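Local coordinates for polymerase X (Deinococcus radiodurans, PDB 2W9M), which probably extends DNA from deoxyribonucleoside triphosphates as a family X polymerase, and carries a C-terminal zinc-binding PHP domain likely to act on phosphoric esters, at residues W337-A342 and D516-G521; M330-S335 and G360-S365; A89-P94 and Y369-L374. One frame throughout, in Å; residues are numbered along the deposited sequence.

Contact 1 of 3, residues W337-A342 and D516-G521. With ZN (zinc ion), chain C; ZN (zinc ion), chain D.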
# COMPACT_ATOMS: atom_id res chain seq x y z
N TRP A 337 15.07 6.76 11.96
CA TRP A 337 14.64 7.17 13.30
C TRP A 337 13.55 6.25 13.85
O TRP A 337 13.47 6.02 15.06
CB TRP A 337 14.13 8.61 13.29
CG TRP A 337 15.21 9.63 13.17
CD1 TRP A 337 15.75 10.12 12.02
CD2 TRP A 337 15.88 10.29 14.24
NE1 TRP A 337 16.72 11.05 12.31
CE2 TRP A 337 16.82 11.17 13.67
CE3 TRP A 337 15.77 10.22 15.64
CZ2 TRP A 337 17.66 11.97 14.44
CZ3 TRP A 337 16.61 11.02 16.40
CH2 TRP A 337 17.53 11.88 15.81
N SER A 338 12.70 5.75 12.96
CA SER A 338 11.58 4.90 13.35
C SER A 338 11.83 3.47 12.88
O SER A 338 12.79 2.81 13.30
CB SER A 338 10.29 5.45 12.74
OG SER A 338 9.15 5.04 13.48
N ASP A 339 10.96 2.98 12.00
CA ASP A 339 11.12 1.66 11.41
C ASP A 339 11.37 1.72 9.91
O ASP A 339 11.05 0.79 9.18
CB ASP A 339 9.91 0.77 11.74
CG ASP A 339 8.62 1.29 11.12
OD1 ASP A 339 8.60 2.45 10.66
OD2 ASP A 339 7.63 0.53 11.11
N GLY A 340 11.94 2.83 9.44
CA GLY A 340 12.34 2.95 8.05
C GLY A 340 13.72 2.37 7.82
O GLY A 340 14.39 1.94 8.77
N GLY A 341 14.16 2.35 6.57
CA GLY A 341 15.44 1.76 6.23
C GLY A 341 16.47 2.74 5.69
O GLY A 341 17.60 2.37 5.37
N ALA A 342 16.07 4.01 5.58
CA ALA A 342 16.96 5.04 5.06
C ALA A 342 16.94 6.27 5.96
O ALA A 342 16.01 6.48 6.73
CB ALA A 342 16.56 5.41 3.64
N ASP A 516 3.46 6.38 2.53
CA ASP A 516 3.84 5.70 3.77
C ASP A 516 5.15 4.94 3.57
O ASP A 516 5.34 3.85 4.12
CB ASP A 516 2.73 4.75 4.23
CG ASP A 516 2.81 4.44 5.71
OD1 ASP A 516 3.79 4.85 6.35
OD2 ASP A 516 1.89 3.77 6.24
N ALA A 517 6.04 5.51 2.77
CA ALA A 517 7.31 4.86 2.43
C ALA A 517 8.20 4.57 3.64
O ALA A 517 8.50 5.46 4.43
CB ALA A 517 8.07 5.71 1.41
N HIS A 518 8.62 3.32 3.76
CA HIS A 518 9.58 2.93 4.80
C HIS A 518 10.97 2.76 4.20
O HIS A 518 11.92 2.38 4.89
CB HIS A 518 9.12 1.66 5.49
CG HIS A 518 8.00 1.87 6.45
ND1 HIS A 518 6.71 2.12 6.04
CD2 HIS A 518 7.97 1.89 7.81
CE1 HIS A 518 5.93 2.28 7.10
NE2 HIS A 518 6.68 2.15 8.19
N VAL A 519 11.08 3.06 2.92
CA VAL A 519 12.28 2.83 2.13
C VAL A 519 12.18 3.75 0.92
O VAL A 519 11.09 4.08 0.48
CB VAL A 519 12.35 1.34 1.71
CG1 VAL A 519 12.67 1.19 0.23
CG2 VAL A 519 13.34 0.58 2.58
N PRO A 520 13.33 4.20 0.38
CA PRO A 520 13.31 5.17 -0.72
C PRO A 520 12.46 4.71 -1.91
O PRO A 520 11.73 5.50 -2.50
CB PRO A 520 14.79 5.28 -1.12
CG PRO A 520 15.54 4.85 0.08
CD PRO A 520 14.70 3.81 0.76
N GLY A 521 12.55 3.43 -2.25
CA GLY A 521 11.78 2.89 -3.35
C GLY A 521 10.29 2.92 -3.06
O GLY A 521 9.47 2.81 -3.97
ZN ZN C . 6.11 1.98 10.19
ZN ZN D . 3.06 5.27 8.60
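The first torsions of D339 and H518 set the CG atoms from which both side chains reach one zinc ion: CG of D339 sits between its backbone N and carbonyl carbon (chi1 64°), while CG of H518 lies anti to its carbonyl carbon, beside N (chi1 -76°). The carboxylate grips the zinc of chain C with both oxygens, unevenly, OD2 of D339 at 2.3 Å and OD1 of D339 at 2.6 Å. NE2 of H518 reaches the same ion at 2.1 Å. Carboxylate and imidazole planes stand 74° apart, and OD1 of D339 comes to 3.0 Å from CD2 of H518 at the ring edge. On the side of the ring away from this zinc, ND1 of H518 makes a weak hydrogen bond of 2.9 Å to O of D516, which may help to fix the ring's rotation. D516 itself turns to the zinc of chain D, bound through OD1 at 2.4 Å. The two loops are also fastened by their backbones, N of G341 donating to O of H518 (2.8 Å), and farther on CB of A342 packs against CG of P520 at 3.7 Å. H364 completes the protein ligands of the first zinc. Here loops after strands 329-333 and 511-514 supply ligands to the multinuclear zinc site, as in the metal centres of PHP domains.

Contact 2 of 3, residues M330-S335 and G360-S365. With ZN (zinc ion), chain D; ZN (zinc ion), chain C.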
# COMPACT_ATOMS: atom_id res chain seq x y z
N MET A 330 5.50 14.95 -0.84
CA MET A 330 5.46 13.53 -0.48
C MET A 330 5.49 13.35 1.03
O MET A 330 6.55 13.17 1.63
CB MET A 330 6.63 12.78 -1.13
CG MET A 330 6.56 12.74 -2.66
SD MET A 330 5.52 11.41 -3.29
CE MET A 330 3.88 11.95 -2.79
N ILE A 331 4.32 13.39 1.65
CA ILE A 331 4.25 13.38 3.11
C ILE A 331 3.95 11.99 3.67
O ILE A 331 3.62 11.06 2.92
CB ILE A 331 3.22 14.39 3.65
CG1 ILE A 331 1.80 13.97 3.28
CG2 ILE A 331 3.54 15.80 3.15
CD1 ILE A 331 0.72 14.88 3.85
N HIS A 332 4.08 11.87 4.99
CA HIS A 332 3.93 10.60 5.68
C HIS A 332 4.93 9.56 5.17
O HIS A 332 4.55 8.57 4.55
CB HIS A 332 2.48 10.10 5.58
CG HIS A 332 2.21 8.90 6.43
ND1 HIS A 332 1.07 8.13 6.29
CD2 HIS A 332 2.93 8.32 7.41
CE1 HIS A 332 1.10 7.15 7.16
NE2 HIS A 332 2.22 7.23 7.86
N THR A 333 6.20 9.80 5.43
CA THR A 333 7.26 8.87 5.09
C THR A 333 8.01 8.48 6.36
O THR A 333 7.96 9.21 7.35
CB THR A 333 8.26 9.50 4.10
OG1 THR A 333 8.87 10.64 4.72
CG2 THR A 333 7.55 9.94 2.83
N HIS A 334 8.68 7.34 6.35
CA HIS A 334 9.41 6.88 7.53
C HIS A 334 10.91 6.80 7.29
O HIS A 334 11.36 6.57 6.16
CB HIS A 334 8.87 5.54 8.02
CG HIS A 334 7.47 5.61 8.53
ND1 HIS A 334 7.16 5.65 9.88
CD2 HIS A 334 6.28 5.66 7.88
CE1 HIS A 334 5.85 5.72 10.03
NE2 HIS A 334 5.30 5.73 8.83
N SER A 335 11.69 7.00 8.35
CA SER A 335 13.14 7.01 8.26
C SER A 335 13.75 6.04 9.26
O SER A 335 13.05 5.37 10.02
CB SER A 335 13.68 8.41 8.52
OG SER A 335 13.60 8.73 9.90
N GLY A 360 7.73 14.98 3.41
CA GLY A 360 7.04 15.05 4.68
C GLY A 360 7.49 13.95 5.62
O GLY A 360 7.20 12.77 5.41
N THR A 361 8.21 14.35 6.65
CA THR A 361 8.64 13.45 7.71
C THR A 361 7.45 13.01 8.55
O THR A 361 6.54 13.80 8.78
CB THR A 361 9.69 14.16 8.60
OG1 THR A 361 10.99 13.99 8.02
CG2 THR A 361 9.67 13.60 10.01
N ALA A 362 7.46 11.76 9.01
CA ALA A 362 6.35 11.24 9.82
C ALA A 362 6.63 9.88 10.45
O ALA A 362 5.96 8.89 10.13
CB ALA A 362 5.07 11.19 9.00
N ASP A 363 7.61 9.82 11.34
CA ASP A 363 7.96 8.58 12.03
C ASP A 363 6.99 8.31 13.18
O ASP A 363 6.29 9.21 13.63
CB ASP A 363 9.41 8.63 12.52
CG ASP A 363 10.42 8.45 11.38
OD1 ASP A 363 10.42 7.36 10.76
OD2 ASP A 363 11.20 9.38 11.11
N HIS A 364 6.94 7.06 13.65
CA HIS A 364 6.01 6.69 14.70
C HIS A 364 6.39 7.33 16.03
O HIS A 364 7.48 7.88 16.18
CB HIS A 364 5.96 5.18 14.90
CG HIS A 364 5.71 4.42 13.64
ND1 HIS A 364 4.44 4.13 13.18
CD2 HIS A 364 6.57 3.88 12.75
CE1 HIS A 364 4.54 3.45 12.05
NE2 HIS A 364 5.81 3.28 11.77
N SER A 365 5.49 7.22 16.99
CA SER A 365 5.68 7.81 18.31
C SER A 365 5.80 6.75 19.40
O SER A 365 5.51 5.58 19.17
CB SER A 365 4.52 8.74 18.62
OG SER A 365 3.29 8.12 18.33
ZN ZN D . 3.06 5.27 8.60
ZN ZN C . 6.11 1.98 10.19
O HOH W 1 10.40 10.15 8.43
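The imidazole of H334 lies between A362 O, 3.2 Å above one face and displaced toward the rim, and the zinc of chain C, offset over the opposite face. At its rim, NE2 of H334 binds the zinc of chain D at 2.3 Å. The H364 ring receives CE1 of H334 over one face in an offset stack, centroids 4.2 Å apart and planes inclined by 30°, while its own NE2 holds the zinc of chain C at 2.1 Å. These rings stand at the C-terminal ends of the two parallel strands, 329-333 and 358-364, of a beta-alpha-beta unit. H332 is the second histidine on the zinc of chain D; its ND1 is hydrogen-bonded by E487, a second-shell carboxylate that would help to orient the ring and may polarise it. CB of A362 packs against CA of H332 at 3.6 Å. Farther along, OG of S335 donates to D363 OD2 on its syn side (2.8 Å), and a water spans D363 OD2, weakly, and T333 O. The strands themselves are tied by G360 N to M330 O. In return, G360 O is gripped twice by one residue, from T333 N nearly in line with the carbonyl and from T333 OG1 at 2.8 Å, above the carbonyl plane.

Contact 3 of 3, residues A89-P94 and Y369-L374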
# COMPACT_ATOMS: atom_id res chain seq x y z
N ALA A 89 2.17 -7.09 15.13
CA ALA A 89 1.42 -7.27 13.89
C ALA A 89 0.73 -5.98 13.49
O ALA A 89 0.56 -5.70 12.30
CB ALA A 89 0.41 -8.40 14.04
N GLY A 90 0.33 -5.19 14.48
CA GLY A 90 -0.39 -3.95 14.23
C GLY A 90 0.50 -2.75 14.01
O GLY A 90 0.05 -1.71 13.52
N GLN A 91 1.78 -2.87 14.38
CA GLN A 91 2.70 -1.74 14.29
C GLN A 91 3.64 -1.82 13.10
O GLN A 91 3.98 -0.80 12.50
CB GLN A 91 3.51 -1.63 15.58
CG GLN A 91 2.66 -1.37 16.81
CD GLN A 91 3.47 -1.35 18.07
OE1 GLN A 91 4.68 -1.13 18.03
NE2 GLN A 91 2.82 -1.60 19.20
N LEU A 92 4.05 -3.04 12.76
CA LEU A 92 5.02 -3.25 11.70
C LEU A 92 4.44 -3.01 10.31
O LEU A 92 3.24 -3.17 10.09
CB LEU A 92 5.62 -4.65 11.80
CG LEU A 92 6.51 -4.88 13.03
CD1 LEU A 92 6.96 -6.32 13.11
CD2 LEU A 92 7.72 -3.93 13.02
N PRO A 93 5.30 -2.59 9.36
CA PRO A 93 4.89 -2.35 7.97
C PRO A 93 4.45 -3.65 7.31
O PRO A 93 5.00 -4.70 7.63
CB PRO A 93 6.18 -1.85 7.31
CG PRO A 93 7.05 -1.41 8.43
CD PRO A 93 6.72 -2.30 9.57
N PRO A 94 3.47 -3.58 6.40
CA PRO A 94 2.93 -4.74 5.69
C PRO A 94 4.02 -5.57 5.01
O PRO A 94 3.99 -6.80 5.08
CB PRO A 94 2.02 -4.11 4.64
CG PRO A 94 1.62 -2.81 5.23
CD PRO A 94 2.81 -2.33 5.99
N TYR A 369 5.94 0.58 20.02
CA TYR A 369 7.17 0.06 20.60
C TYR A 369 7.94 -0.87 19.66
O TYR A 369 9.17 -0.81 19.60
CB TYR A 369 6.86 -0.67 21.92
CG TYR A 369 8.09 -1.11 22.66
CD1 TYR A 369 8.67 -0.29 23.62
CD2 TYR A 369 8.69 -2.33 22.39
CE1 TYR A 369 9.81 -0.69 24.30
CE2 TYR A 369 9.82 -2.74 23.06
CZ TYR A 369 10.38 -1.91 24.02
OH TYR A 369 11.51 -2.30 24.69
N TYR A 370 7.22 -1.73 18.95
CA TYR A 370 7.86 -2.71 18.08
C TYR A 370 8.24 -2.12 16.73
O TYR A 370 8.81 -2.80 15.89
CB TYR A 370 6.97 -3.94 17.91
CG TYR A 370 6.69 -4.65 19.22
CD1 TYR A 370 5.56 -4.36 19.96
CD2 TYR A 370 7.58 -5.59 19.72
CE1 TYR A 370 5.31 -4.99 21.16
CE2 TYR A 370 7.34 -6.23 20.92
CZ TYR A 370 6.20 -5.93 21.64
OH TYR A 370 5.96 -6.56 22.84
N ALA A 371 7.94 -0.84 16.55
CA ALA A 371 8.30 -0.13 15.32
C ALA A 371 9.30 0.98 15.60
O ALA A 371 9.48 1.89 14.79
CB ALA A 371 7.06 0.42 14.66
N ASN A 372 9.95 0.91 16.76
CA ASN A 372 10.99 1.86 17.14
C ASN A 372 10.48 3.30 17.20
O ASN A 372 11.13 4.22 16.70
CB ASN A 372 12.18 1.75 16.19
CG ASN A 372 13.43 2.44 16.71
OD1 ASN A 372 13.70 2.43 17.92
ND2 ASN A 372 14.19 3.04 15.81
N GLY A 373 9.31 3.48 17.80
CA GLY A 373 8.70 4.79 17.90
C GLY A 373 9.56 5.78 18.67
O GLY A 373 10.38 5.39 19.49
N LEU A 374 9.36 7.07 18.40
CA LEU A 374 10.15 8.12 19.01
C LEU A 374 9.59 8.64 20.33
O LEU A 374 8.44 9.07 20.40
CB LEU A 374 10.30 9.29 18.04
CG LEU A 374 11.38 9.18 16.97
CD1 LEU A 374 11.06 8.04 16.02
CD2 LEU A 374 11.52 10.48 16.20
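Q91 carries its amide across to the backbone of Y369 and Y370, an interdomain contact in which the C-terminal end of helix 83-91, in the polymerase part of the chain, meets a loop of the PHP domain that follows strand 358-364. The path starts at CB of Q91, which points at the loop and lies 4.2 Å from CB of A371. CG is set beside the backbone N, and from there the chain runs extended (chi2 176°), carrying CD forward to within 3.7 Å of N of Y369. At the tip the amide divides its work. OE1 of Q91 accepts a hydrogen bond from N of Y370 at 2.8 Å, the donor tilted 20° from the plane of the side-chain carbonyl; N of Y369 is nearly as close, but its angle is too poor for a second bond. OE1 also rests 3.6 Å from CB of Y370. The other branch, NE2 of Q91, comes to the edge of the Y370 ring in its plane, 4.0 Å from CD1 of Y370, with amide and ring planes 48° apart. One face of that ring has CD2 of Y369 over its centre, and its surroundings include T20 and L24 of helix 10-26 and P84, A87 and A88 of helix 83-91. The helix end and the loop after it also reach the metal centre: O of G90 accepts a hydrogen bond from H428, a zinc ligand, and P93, the N-cap residue of the next helix, touches D339 and H518. Backbone and aliphatic groups fill the remainder of the contact. CB of A371 faces O of Q91 at 4.0 Å, and the methyl CD2 of L92 is pressed against the carbonyl oxygen O of Y370 at 3.3 Å.

In the fold
Along the chain the segments come in the order 89-94, 330-335, 337-342, 360-365, 369-374 and 516-521. Contacts 1 and 2 interlock, their centres about 8 Å apart, and are joined by probable hydrogen bonds from H334 N to A517 O and from G340 N to S335 O. Contact 2 joins the ends of neighbouring parallel strands 329-333 and 358-364, and contact 1 the loops after the sheet's outermost strands, 329-333 and 511-514, as expected where a PHP barrel closes on its metals. The centre of contact 3 lies about 12 Å from that of contact 1 and 13 Å from that of contact 2. Links from N372 to S338 and L374 to H364 tie the 369-374 loop to the zinc site, and contact 3 thereby places the end of helix 83-91, from the polymerase part, beside it.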